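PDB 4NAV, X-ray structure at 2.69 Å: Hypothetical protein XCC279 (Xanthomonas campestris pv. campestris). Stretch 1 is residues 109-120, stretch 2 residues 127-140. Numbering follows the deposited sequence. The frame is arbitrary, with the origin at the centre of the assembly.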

# COMPACT_ATOMS: atom_id res chain seq x y z
N SER A 109 37.12 -11.04 1.34
CA SER A 109 37.43 -9.79 2.05
C SER A 109 36.16 -8.99 2.24
O SER A 109 35.20 -9.22 1.51
CB SER A 109 38.39 -8.92 1.26
OG SER A 109 39.71 -9.17 1.63
N LEU A 110 36.20 -8.00 3.13
CA LEU A 110 35.13 -7.00 3.20
C LEU A 110 34.99 -6.19 1.91
O LEU A 110 33.87 -5.77 1.55
CB LEU A 110 35.35 -6.03 4.34
CG LEU A 110 35.11 -6.63 5.74
CD1 LEU A 110 35.50 -5.62 6.83
CD2 LEU A 110 33.67 -7.12 5.89
N ASP A 111 36.09 -6.01 1.19
CA ASP A 111 36.00 -5.23 -0.04
C ASP A 111 35.27 -5.98 -1.15
O ASP A 111 35.05 -5.42 -2.21
CB ASP A 111 37.37 -4.69 -0.47
CG ASP A 111 38.21 -5.70 -1.23
OD1 ASP A 111 38.23 -6.90 -0.90
OD2 ASP A 111 38.91 -5.28 -2.16
N GLN A 112 34.90 -7.22 -0.92
CA GLN A 112 34.15 -8.00 -1.90
C GLN A 112 32.68 -8.16 -1.48
O GLN A 112 31.97 -9.00 -2.01
CB GLN A 112 34.78 -9.38 -2.06
CG GLN A 112 36.22 -9.37 -2.51
CD GLN A 112 36.86 -10.75 -2.44
OE1 GLN A 112 37.21 -11.23 -1.34
NE2 GLN A 112 37.06 -11.38 -3.58
N VAL A 113 32.23 -7.34 -0.55
CA VAL A 113 30.91 -7.47 0.03
C VAL A 113 30.07 -6.23 -0.23
O VAL A 113 30.55 -5.10 -0.15
CB VAL A 113 31.01 -7.64 1.55
CG1 VAL A 113 29.64 -7.88 2.16
CG2 VAL A 113 31.95 -8.78 1.89
N LEU A 114 28.80 -6.46 -0.55
CA LEU A 114 27.82 -5.43 -0.71
C LEU A 114 26.83 -5.56 0.41
O LEU A 114 26.43 -6.69 0.76
CB LEU A 114 27.05 -5.63 -1.99
CG LEU A 114 25.86 -4.68 -2.22
CD1 LEU A 114 25.73 -4.44 -3.71
CD2 LEU A 114 24.55 -5.17 -1.63
N PHE A 115 26.41 -4.44 0.99
CA PHE A 115 25.41 -4.47 2.05
C PHE A 115 24.37 -3.42 1.81
O PHE A 115 24.70 -2.25 1.57
CB PHE A 115 26.03 -4.25 3.43
CG PHE A 115 25.12 -4.63 4.56
CD1 PHE A 115 25.30 -5.83 5.25
CD2 PHE A 115 24.10 -3.81 4.93
CE1 PHE A 115 24.48 -6.20 6.28
CE2 PHE A 115 23.25 -4.18 5.95
CZ PHE A 115 23.44 -5.37 6.63
N MET A 116 23.11 -3.80 1.88
CA MET A 116 22.03 -2.86 1.70
C MET A 116 21.19 -2.79 2.95
O MET A 116 20.67 -3.82 3.40
CB MET A 116 21.17 -3.30 0.55
CG MET A 116 20.11 -2.30 0.18
SD MET A 116 19.17 -2.98 -1.16
CE MET A 116 18.37 -1.50 -1.78
N GLY A 117 21.05 -1.60 3.52
CA GLY A 117 20.25 -1.40 4.73
C GLY A 117 19.61 -0.03 4.75
O GLY A 117 19.92 0.80 3.92
N ASP A 118 18.72 0.20 5.72
CA ASP A 118 17.94 1.45 5.75
C ASP A 118 17.99 2.24 7.06
O ASP A 118 17.58 3.39 7.07
CB ASP A 118 16.48 1.13 5.44
CG ASP A 118 15.81 0.32 6.54
OD1 ASP A 118 16.33 -0.76 6.92
OD2 ASP A 118 14.75 0.80 7.02
N ASP A 119 18.49 1.63 8.14
CA ASP A 119 18.43 2.26 9.49
C ASP A 119 19.62 1.88 10.39
O ASP A 119 20.46 1.07 10.02
CB ASP A 119 17.09 1.90 10.18
CG ASP A 119 16.62 2.95 11.18
OD1 ASP A 119 17.29 4.00 11.34
OD2 ASP A 119 15.56 2.72 11.83
N LEU A 120 19.66 2.47 11.57
CA LEU A 120 20.77 2.36 12.50
C LEU A 120 21.35 0.98 12.72
O LEU A 120 22.57 0.84 12.72
CB LEU A 120 20.36 2.92 13.85
CG LEU A 120 20.09 4.42 13.80
CD1 LEU A 120 19.25 4.86 14.99
CD2 LEU A 120 21.40 5.19 13.73
N LEU A 127 29.22 0.74 7.21
CA LEU A 127 30.53 1.40 7.30
C LEU A 127 31.73 0.49 7.13
O LEU A 127 32.85 0.98 6.96
CB LEU A 127 30.67 2.16 8.61
CG LEU A 127 29.79 3.41 8.72
CD1 LEU A 127 30.07 4.14 10.03
CD2 LEU A 127 29.98 4.36 7.54
N ALA A 128 31.52 -0.82 7.15
CA ALA A 128 32.61 -1.78 7.04
C ALA A 128 32.78 -2.42 5.63
O ALA A 128 33.86 -2.85 5.28
CB ALA A 128 32.43 -2.85 8.09
N VAL A 129 31.72 -2.45 4.81
CA VAL A 129 31.79 -3.18 3.54
C VAL A 129 32.35 -2.38 2.35
O VAL A 129 32.39 -1.17 2.37
CB VAL A 129 30.43 -3.78 3.15
CG1 VAL A 129 29.96 -4.76 4.21
CG2 VAL A 129 29.39 -2.69 2.93
N GLY A 130 32.79 -3.11 1.35
CA GLY A 130 33.26 -2.50 0.14
C GLY A 130 32.18 -1.69 -0.57
O GLY A 130 32.47 -0.62 -1.13
N LEU A 131 30.94 -2.18 -0.56
CA LEU A 131 29.87 -1.50 -1.31
C LEU A 131 28.56 -1.39 -0.51
O LEU A 131 27.68 -2.25 -0.61
CB LEU A 131 29.62 -2.21 -2.63
CG LEU A 131 28.66 -1.49 -3.58
CD1 LEU A 131 28.98 -0.00 -3.71
CD2 LEU A 131 28.68 -2.14 -4.95
N PRO A 132 28.45 -0.36 0.33
CA PRO A 132 27.19 -0.13 1.00
C PRO A 132 26.19 0.49 0.04
O PRO A 132 26.58 1.23 -0.85
CB PRO A 132 27.58 0.86 2.10
CG PRO A 132 28.71 1.60 1.56
CD PRO A 132 29.45 0.68 0.63
N VAL A 133 24.91 0.24 0.25
CA VAL A 133 23.87 0.89 -0.56
C VAL A 133 22.60 1.04 0.31
O VAL A 133 22.33 0.24 1.21
CB VAL A 133 23.64 0.12 -1.90
CG1 VAL A 133 23.36 -1.38 -1.66
CG2 VAL A 133 22.52 0.74 -2.69
N ALA A 134 21.86 2.11 0.08
CA ALA A 134 20.63 2.39 0.84
C ALA A 134 19.48 2.74 -0.08
O ALA A 134 19.69 3.41 -1.11
CB ALA A 134 20.85 3.52 1.79
N PRO A 135 18.28 2.25 0.25
CA PRO A 135 17.16 2.58 -0.58
C PRO A 135 16.76 4.06 -0.43
O PRO A 135 17.28 4.76 0.46
CB PRO A 135 16.09 1.65 -0.07
CG PRO A 135 16.43 1.42 1.36
CD PRO A 135 17.91 1.42 1.40
N ALA A 136 15.86 4.53 -1.28
CA ALA A 136 15.47 5.95 -1.26
C ALA A 136 14.76 6.33 0.04
O ALA A 136 14.91 7.42 0.53
CB ALA A 136 14.60 6.28 -2.46
N ASN A 137 13.98 5.41 0.59
CA ASN A 137 13.29 5.64 1.87
C ASN A 137 14.18 5.57 3.11
O ASN A 137 13.67 5.56 4.22
CB ASN A 137 12.14 4.62 2.04
CG ASN A 137 12.64 3.19 1.93
OD1 ASN A 137 13.06 2.79 0.84
ND2 ASN A 137 12.63 2.43 3.04
N ALA A 138 15.49 5.43 2.95
CA ALA A 138 16.38 5.18 4.11
C ALA A 138 16.36 6.33 5.11
O ALA A 138 16.21 7.49 4.71
CB ALA A 138 17.79 4.99 3.61
N HIS A 139 16.50 6.03 6.40
CA HIS A 139 16.65 7.10 7.40
C HIS A 139 17.79 8.04 7.04
O HIS A 139 18.84 7.58 6.62
CB HIS A 139 16.92 6.52 8.79
CG HIS A 139 16.81 7.53 9.89
ND1 HIS A 139 15.61 7.83 10.49
CD2 HIS A 139 17.72 8.37 10.43
CE1 HIS A 139 15.78 8.80 11.37
NE2 HIS A 139 17.05 9.16 11.34
N PRO A 140 17.60 9.36 7.18
CA PRO A 140 18.66 10.32 6.83
C PRO A 140 20.02 10.06 7.49
O PRO A 140 21.06 10.31 6.86
CB PRO A 140 18.11 11.67 7.30
CG PRO A 140 16.65 11.48 7.38
CD PRO A 140 16.39 10.03 7.67

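The most unusual feature of this contact is how tightly its entry point is drawn around Gly-130. The CA atoms of Asp-111 and Gly-130 lie only 3.9 Å apart, and an ideally placed CB on Gly-130 would sit 2.6 Å from Asp-111 O and 3.2 Å from Leu-110 O, the first of these a clash. The missing side chain therefore lets the backbone approach closely enough for Gly-130 N to donate a hydrogen bond to Leu-110 O (2.9 Å, angle at the hydrogen 147°). Leu-110 O also accepts from Val-113 N at 3.1 Å, so one carbonyl both closes the turn that contains the short 3-10 segment and ties it to the second stretch.

Beyond this point the backbones run as neighbouring parallel strands. The axes of 113-116 and of the strand around 131-133 approach to 4.6 Å, with 14° between their N-to-C directions. Leu-114 pairs with Leu-131, Phe-115 with Pro-132 and Met-116 with Val-133. The hydrogen bonds follow the parallel pattern, in which a residue of one strand bonds to two positions on the other. Leu-131 N donates to Val-113 O at 3.0 Å, and Leu-131 O accepts from Phe-115 N, also at 3.0 Å. Val-133 N donates to Phe-115 O at 2.8 Å, while Val-133 O accepts from Gly-117 N at 3.2 Å. Pro-132 fits this register without loss: its nitrogen carries no hydrogen, and the ladder asks for donors from Leu-131 and Val-133 instead. Pro-132 CA still makes a CA-H...O contact with Phe-115 O at 3.3 Å. Similar contacts join Leu-114 CA to Leu-131 O and Met-116 CA to Val-133 O, both at 3.2 Å.

Side chains alternate across the sheet. Leu-114, Met-116, Leu-131 and Val-133 share one face, where Leu-114 CD1 meets Leu-131 CD2 at 3.9 Å and Leu-114 CD2 meets Val-133 CG1 at 4.0 Å. The same Val-133 CG1 lies 3.7 Å from Met-116 CB, so this methyl touches both Leu-114 and Met-116. Met-116, extended with all three chi angles t, carries its CE to 4.2 Å from Pro-135 CB. Phe-115 and Pro-132 point to the other face, but the end of the Phe-115 side chain leads away; its CB instead packs on Val-129 CG2 at 3.7 Å. Val-129 CG1 touches Val-113 CG1 at the same distance, making Val-129 an apolar bridge between two residues of the first stretch.

Past the strands, Gly-117 O approaches Pro-135 CD at 3.3 Å. A type I turn from Pro-135 to Ala-138, closed by Ala-138 N to Pro-135 O at 3.1 Å, then brings the chain back to Asp-118. There His-139 N donates to Asp-118 O (2.9 Å, 148°), a final backbone link just before the helix for which His-139 is the N-cap residue. In total, 803 Å² is buried, summed over both stretches, and all six hydrogen bonds between them are backbone to backbone; the side chains add apolar packing.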